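PDB 3GDI: period circadian protein homolog 2 from Mus musculus, which acts as a mammalian circadian clock protein in transcription regulation, with tandem PAS domains that probably mediate its interactions with itself and with other proteins. Local coordinates for residues 164-168 and 181-187; 243-249 and 263-269. All coordinates share one frame; numbering follows the deposited sequence.

Contact 1 of 2, residues 164-168 and 181-187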
loop_
_atom_site.group_PDB
_atom_site.type_symbol
_atom_site.label_atom_id
_atom_site.label_comp_id
_atom_site.label_asym_id
_atom_site.label_seq_id
_atom_site.Cartn_x
_atom_site.Cartn_y
_atom_site.Cartn_z
ATOM N N LYS A 164 -4.774 -27.084 -3.930
ATOM C CA LYS A 164 -4.677 -25.786 -4.570
ATOM C C LYS A 164 -5.215 -24.645 -3.713
ATOM O O LYS A 164 -5.429 -23.545 -4.205
ATOM C CB LYS A 164 -5.401 -25.822 -5.911
ATOM C CG LYS A 164 -4.877 -26.904 -6.854
ATOM C CD LYS A 164 -5.497 -26.771 -8.245
ATOM C CE LYS A 164 -4.996 -27.845 -9.203
ATOM N NZ LYS A 164 -5.461 -27.587 -10.602
ATOM N N ARG A 165 -5.435 -24.915 -2.431
ATOM C CA ARG A 165 -5.924 -23.895 -1.510
ATOM C C ARG A 165 -4.677 -23.209 -1.001
ATOM O O ARG A 165 -4.274 -23.382 0.138
ATOM C CB ARG A 165 -6.703 -24.548 -0.363
ATOM C CG ARG A 165 -7.673 -25.580 -0.884
ATOM C CD ARG A 165 -8.999 -25.593 -0.174
ATOM N NE ARG A 165 -8.928 -26.240 1.128
ATOM C CZ ARG A 165 -9.962 -26.841 1.711
ATOM N NH1 ARG A 165 -11.144 -26.888 1.105
ATOM N NH2 ARG A 165 -9.816 -27.382 2.912
ATOM N N ILE A 166 -4.067 -22.438 -1.889
ATOM C CA ILE A 166 -2.833 -21.725 -1.613
ATOM C C ILE A 166 -2.978 -20.224 -1.798
ATOM O O ILE A 166 -3.475 -19.751 -2.819
ATOM C CB ILE A 166 -1.712 -22.216 -2.573
ATOM C CG1 ILE A 166 -1.510 -23.719 -2.392
ATOM C CG2 ILE A 166 -0.401 -21.440 -2.336
ATOM C CD1 ILE A 166 -0.491 -24.305 -3.344
ATOM N N PHE A 167 -2.540 -19.474 -0.802
ATOM C CA PHE A 167 -2.569 -18.019 -0.898
ATOM C C PHE A 167 -1.297 -17.467 -0.243
ATOM O O PHE A 167 -0.652 -18.155 0.552
ATOM C CB PHE A 167 -3.820 -17.440 -0.231
ATOM C CG PHE A 167 -3.819 -17.550 1.249
ATOM C CD1 PHE A 167 -4.205 -18.729 1.869
ATOM C CD2 PHE A 167 -3.454 -16.466 2.030
ATOM C CE1 PHE A 167 -4.235 -18.833 3.261
ATOM C CE2 PHE A 167 -3.474 -16.547 3.420
ATOM C CZ PHE A 167 -3.866 -17.735 4.042
ATOM N N THR A 168 -0.923 -16.241 -0.590
ATOM C CA THR A 168 0.272 -15.650 -0.005
ATOM C C THR A 168 -0.014 -14.337 0.714
ATOM O O THR A 168 -0.998 -13.664 0.441
ATOM C CB THR A 168 1.356 -15.377 -1.064
ATOM O OG1 THR A 168 0.978 -14.237 -1.841
ATOM C CG2 THR A 168 1.516 -16.576 -1.995
ATOM N N ASP A 181 -2.659 -11.816 -1.490
ATOM C CA ASP A 181 -2.955 -12.106 -2.881
ATOM C C ASP A 181 -4.400 -12.537 -3.074
ATOM O O ASP A 181 -5.066 -12.995 -2.144
ATOM C CB ASP A 181 -1.965 -13.131 -3.443
ATOM C CG ASP A 181 -2.344 -14.544 -3.127
ATOM O OD1 ASP A 181 -2.632 -14.829 -1.955
ATOM O OD2 ASP A 181 -2.342 -15.375 -4.058
ATOM N N GLU A 182 -4.887 -12.364 -4.292
ATOM C CA GLU A 182 -6.270 -12.676 -4.617
ATOM C C GLU A 182 -6.793 -14.042 -4.220
ATOM O O GLU A 182 -7.980 -14.181 -3.933
ATOM C CB GLU A 182 -6.516 -12.466 -6.108
ATOM C CG GLU A 182 -6.430 -11.015 -6.543
ATOM C CD GLU A 182 -7.000 -10.776 -7.932
ATOM O OE1 GLU A 182 -6.944 -9.619 -8.403
ATOM O OE2 GLU A 182 -7.505 -11.742 -8.548
ATOM N N ARG A 183 -5.927 -15.049 -4.205
ATOM C CA ARG A 183 -6.358 -16.395 -3.858
ATOM C C ARG A 183 -6.789 -16.481 -2.404
ATOM O O ARG A 183 -7.470 -17.427 -2.003
ATOM C CB ARG A 183 -5.234 -17.401 -4.130
ATOM C CG ARG A 183 -4.767 -17.433 -5.582
ATOM C CD ARG A 183 -3.622 -18.426 -5.803
ATOM N NE ARG A 183 -2.420 -18.082 -5.046
ATOM C CZ ARG A 183 -1.272 -18.755 -5.108
ATOM N NH1 ARG A 183 -1.164 -19.813 -5.895
ATOM N NH2 ARG A 183 -0.231 -18.371 -4.381
ATOM N N ALA A 184 -6.402 -15.480 -1.622
ATOM C CA ALA A 184 -6.728 -15.442 -0.202
ATOM C C ALA A 184 -8.176 -15.066 0.096
ATOM O O ALA A 184 -8.758 -15.562 1.067
ATOM C CB ALA A 184 -5.793 -14.470 0.518
ATOM N N VAL A 185 -8.764 -14.194 -0.719
ATOM C CA VAL A 185 -10.136 -13.778 -0.466
ATOM C C VAL A 185 -11.071 -14.977 -0.306
ATOM O O VAL A 185 -11.792 -15.083 0.682
ATOM C CB VAL A 185 -10.661 -12.846 -1.576
ATOM C CG1 VAL A 185 -12.090 -12.459 -1.274
ATOM C CG2 VAL A 185 -9.798 -11.588 -1.664
ATOM N N PRO A 186 -11.063 -15.905 -1.271
ATOM C CA PRO A 186 -11.942 -17.073 -1.159
ATOM C C PRO A 186 -11.584 -18.017 -0.001
ATOM O O PRO A 186 -12.429 -18.779 0.471
ATOM C CB PRO A 186 -11.783 -17.759 -2.521
ATOM C CG PRO A 186 -11.457 -16.629 -3.427
ATOM C CD PRO A 186 -10.473 -15.832 -2.617
ATOM N N LEU A 187 -10.342 -17.982 0.464
ATOM C CA LEU A 187 -9.961 -18.881 1.552
ATOM C C LEU A 187 -10.038 -18.249 2.941
ATOM O O LEU A 187 -9.972 -18.954 3.945
ATOM C CB LEU A 187 -8.548 -19.428 1.307
ATOM C CG LEU A 187 -8.342 -20.299 0.060
ATOM C CD1 LEU A 187 -6.867 -20.495 -0.188
ATOM C CD2 LEU A 187 -9.036 -21.635 0.235
#

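Contact 2 of 2, residues 243-249 and 263-269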
loop_
_atom_site.group_PDB
_atom_site.type_symbol
_atom_site.label_atom_id
_atom_site.label_comp_id
_atom_site.label_asym_id
_atom_site.label_seq_id
_atom_site.Cartn_x
_atom_site.Cartn_y
_atom_site.Cartn_z
ATOM N N THR A 243 -6.303 -24.158 9.529
ATOM C CA THR A 243 -4.947 -24.582 9.833
ATOM C C THR A 243 -4.081 -24.491 8.602
ATOM O O THR A 243 -4.379 -25.085 7.569
ATOM C CB THR A 243 -4.935 -26.017 10.375
ATOM O OG1 THR A 243 -5.636 -26.040 11.622
ATOM C CG2 THR A 243 -3.519 -26.518 10.581
ATOM N N LEU A 244 -2.992 -23.747 8.730
ATOM C CA LEU A 244 -2.073 -23.541 7.626
ATOM C C LEU A 244 -0.745 -24.282 7.724
ATOM O O LEU A 244 -0.248 -24.572 8.813
ATOM C CB LEU A 244 -1.779 -22.046 7.495
ATOM C CG LEU A 244 -2.861 -21.089 6.987
ATOM C CD1 LEU A 244 -4.209 -21.456 7.546
ATOM C CD2 LEU A 244 -2.482 -19.672 7.378
ATOM N N ASP A 245 -0.204 -24.599 6.551
ATOM C CA ASP A 245 1.105 -25.220 6.391
ATOM C C ASP A 245 1.784 -24.060 5.673
ATOM O O ASP A 245 1.392 -23.688 4.564
ATOM C CB ASP A 245 1.050 -26.450 5.477
ATOM C CG ASP A 245 0.508 -27.680 6.185
ATOM O OD1 ASP A 245 0.380 -28.746 5.537
ATOM O OD2 ASP A 245 0.213 -27.587 7.392
ATOM N N THR A 246 2.791 -23.473 6.303
ATOM C CA THR A 246 3.423 -22.316 5.712
ATOM C C THR A 246 4.879 -22.420 5.353
ATOM O O THR A 246 5.650 -23.130 5.989
ATOM C CB THR A 246 3.261 -21.101 6.638
ATOM O OG1 THR A 246 1.867 -20.881 6.899
ATOM C CG2 THR A 246 3.862 -19.862 6.001
ATOM N N SER A 247 5.237 -21.686 4.312
ATOM C CA SER A 247 6.606 -21.602 3.840
ATOM C C SER A 247 6.957 -20.118 3.992
ATOM O O SER A 247 6.256 -19.257 3.471
ATOM C CB SER A 247 6.688 -22.023 2.379
ATOM O OG SER A 247 7.876 -21.524 1.790
ATOM N N TRP A 248 8.026 -19.822 4.718
ATOM C CA TRP A 248 8.416 -18.439 4.948
ATOM C C TRP A 248 9.683 -17.985 4.226
ATOM O O TRP A 248 10.640 -18.747 4.082
ATOM C CB TRP A 248 8.591 -18.183 6.444
ATOM C CG TRP A 248 7.335 -18.328 7.243
ATOM C CD1 TRP A 248 6.971 -19.395 8.016
ATOM C CD2 TRP A 248 6.250 -17.381 7.326
ATOM N NE1 TRP A 248 5.729 -19.174 8.572
ATOM C CE2 TRP A 248 5.263 -17.948 8.161
ATOM C CE3 TRP A 248 6.018 -16.112 6.765
ATOM C CZ2 TRP A 248 4.061 -17.294 8.450
ATOM C CZ3 TRP A 248 4.825 -15.464 7.049
ATOM C CH2 TRP A 248 3.859 -16.058 7.886
ATOM N N SER A 249 9.679 -16.726 3.786
ATOM C CA SER A 249 10.822 -16.145 3.093
ATOM C C SER A 249 10.875 -14.623 3.301
ATOM O O SER A 249 9.975 -14.032 3.907
ATOM C CB SER A 249 10.748 -16.468 1.604
ATOM O OG SER A 249 12.000 -16.227 0.984
ATOM N N ILE A 263 7.587 -12.618 3.267
ATOM C CA ILE A 263 6.550 -13.217 2.430
ATOM C C ILE A 263 6.242 -14.637 2.838
ATOM O O ILE A 263 7.150 -15.423 3.098
ATOM C CB ILE A 263 6.943 -13.255 0.963
ATOM C CG1 ILE A 263 8.384 -13.736 0.832
ATOM C CG2 ILE A 263 6.740 -11.902 0.348
ATOM C CD1 ILE A 263 8.909 -13.736 -0.593
ATOM N N GLY A 264 4.957 -14.968 2.884
ATOM C CA GLY A 264 4.557 -16.307 3.258
ATOM C C GLY A 264 3.659 -16.917 2.201
ATOM O O GLY A 264 2.824 -16.238 1.608
ATOM N N ARG A 265 3.844 -18.208 1.949
ATOM C CA ARG A 265 3.030 -18.917 0.973
ATOM C C ARG A 265 2.305 -19.958 1.783
ATOM O O ARG A 265 2.914 -20.907 2.260
ATOM C CB ARG A 265 3.901 -19.598 -0.071
ATOM C CG ARG A 265 3.083 -20.254 -1.155
ATOM C CD ARG A 265 3.953 -20.963 -2.128
ATOM N NE ARG A 265 3.299 -21.099 -3.419
ATOM C CZ ARG A 265 2.672 -22.195 -3.824
ATOM N NH1 ARG A 265 2.614 -23.255 -3.026
ATOM N NH2 ARG A 265 2.114 -22.231 -5.032
ATOM N N HIS A 266 1.000 -19.784 1.923
ATOM C CA HIS A 266 0.209 -20.677 2.743
ATOM C C HIS A 266 -0.640 -21.713 2.043
ATOM O O HIS A 266 -1.183 -21.478 0.968
ATOM C CB HIS A 266 -0.689 -19.841 3.648
ATOM C CG HIS A 266 0.026 -18.713 4.318
ATOM N ND1 HIS A 266 -0.113 -17.402 3.919
ATOM C CD2 HIS A 266 0.923 -18.705 5.330
ATOM C CE1 HIS A 266 0.668 -16.634 4.657
ATOM N NE2 HIS A 266 1.308 -17.400 5.521
ATOM N N LYS A 267 -0.755 -22.866 2.684
ATOM C CA LYS A 267 -1.563 -23.955 2.168
ATOM C C LYS A 267 -2.502 -24.302 3.306
ATOM O O LYS A 267 -2.056 -24.688 4.393
ATOM C CB LYS A 267 -0.679 -25.150 1.817
ATOM C CG LYS A 267 -1.280 -26.067 0.762
ATOM C CD LYS A 267 -1.845 -27.351 1.368
ATOM C CE LYS A 267 -0.725 -28.299 1.805
ATOM N NZ LYS A 267 -1.234 -29.457 2.598
ATOM N N VAL A 268 -3.799 -24.127 3.078
ATOM C CA VAL A 268 -4.755 -24.445 4.121
ATOM C C VAL A 268 -4.985 -25.940 4.105
ATOM O O VAL A 268 -5.560 -26.496 3.173
ATOM C CB VAL A 268 -6.095 -23.650 3.966
ATOM C CG1 VAL A 268 -6.122 -22.917 2.652
ATOM C CG2 VAL A 268 -7.290 -24.571 4.118
ATOM N N ARG A 269 -4.491 -26.588 5.151
ATOM C CA ARG A 269 -4.596 -28.026 5.287
ATOM C C ARG A 269 -5.944 -28.415 5.897
ATOM O O ARG A 269 -6.469 -29.501 5.627
ATOM C CB ARG A 269 -3.448 -28.530 6.152
ATOM C CG ARG A 269 -3.092 -29.983 5.921
ATOM C CD ARG A 269 -1.977 -30.383 6.862
ATOM N NE ARG A 269 -2.369 -30.157 8.250
ATOM C CZ ARG A 269 -1.504 -29.952 9.234
ATOM N NH1 ARG A 269 -0.204 -29.941 8.974
ATOM N NH2 ARG A 269 -1.932 -29.767 10.476
#

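Contact 1 of 2, residues 164-168 and 181-187
Asp181 and Thr168 pair where the first strand of the second PAS fold, 166-171, faces the turn leading from strand 177-180 into helix 184-188. Asp181 N donates to Thr168 O (3.1 Å). The carboxylate, folded back between its own backbone N and carbonyl carbon (chi1 83°), accepts in return. Thr168 N reaches Asp181 OD1 at 2.6 Å along a nearly straight bond, coming from above the carboxylate plane. Asp181 OD2 takes Arg183 NE at 2.9 Å in a salt bridge, so both carboxylate oxygens are held. An asparagine here would probably weaken this grip, because Arg183 would lose its charged mate. A type I turn from Asp181 to Ala184 sets Arg183 alongside Ile166, its guanidinium laid over Ile166 O by one face rather than bonded to it. The edge of that group meets Thr168 CG2, 3.5 Å from Arg183 NH2. Ala184 follows, its CB pressed against Phe167 CD2 at 3.4 Å. One turn further on, Leu187 reaches across segment 164-168: its CD1 lies 3.8 Å from Phe167 CD1, and its CD2 rests 3.8 Å from Arg165 CB.

Contact 2 of 2, residues 243-249 and 263-269
Asp245 meets two cations of segment 263-269. Its OD2 forms a salt bridge with Arg269 NH1 (2.9 Å), the carboxylate and guanidinium planes standing 70° apart, and OD1 draws Lys267 NZ into a longer, weak bond of 3.4 Å. The lysine comes in alongside the aspartate and bends at chi2 and chi3 to do so, whereas the Arg269 side chain crosses that of Asp245 at about a right angle. The two bases would be expected to stabilise the ionised carboxylate. The same residue is also bonded through its backbone: Asp245 N donates to Lys267 O at 2.8 Å, and Lys267 N returns to Asp245 O. Ser247 with Arg265 and Ser249 with Ile263 repeat the reciprocal pairing, and Arg269 N closes the row on Thr243 O. These bonds join strands 241-252 and 259-268 as an antiparallel hairpin in the five-stranded sheet of the PAS fold. The intervening residues of the first strand turn their backbone polar groups to strand 227-235, where Leu244 bonds with Ile232, Thr246 with Tyr229 and Trp248 with Phe227. Hydroxyls on the Asp245 face also find partners: Ser249 OG bonds to Gly224 O, and Ser247 OG makes a weak hydrogen bond with Trp255 NE1 of the second subunit. On the face of Leu244, Thr246 and Trp248, by contrast, Thr246 OG1 is buried with no hydrogen-bond partner in the model. There the edge of His266 is directed at the six-membered ring of Trp248 in an offset edge-to-face pair, centroids 5.4 Å apart and planes at 75°. Thr246 CG2 sits over one face of the indole, offset toward its rim. Gly264, with no side chain, lets Trp248 approach the backbone, CE3 lying 3.8 Å from Gly264 CA.

The two contacts adjoin within one sheet, their centres about 11 Å apart, because strand 166-171 of contact 1 lies next to strand 259-268 of contact 2. Two probable backbone hydrogen bonds stitch them together, Phe167 O to His266 N at 2.7 Å and Arg165 O to Val268 N at 3.1 Å. The rings of Phe167 and His266 also meet, so the aromatic cluster of the hairpin runs on toward Ala184 and Leu187. On the opposite face of the sheet, Ile166 CD1 packs 3.3 Å from Arg265 NH1. The second subunit reaches contact 2, where its Trp255 and Pro254 pack, but does not touch the segments of contact 1.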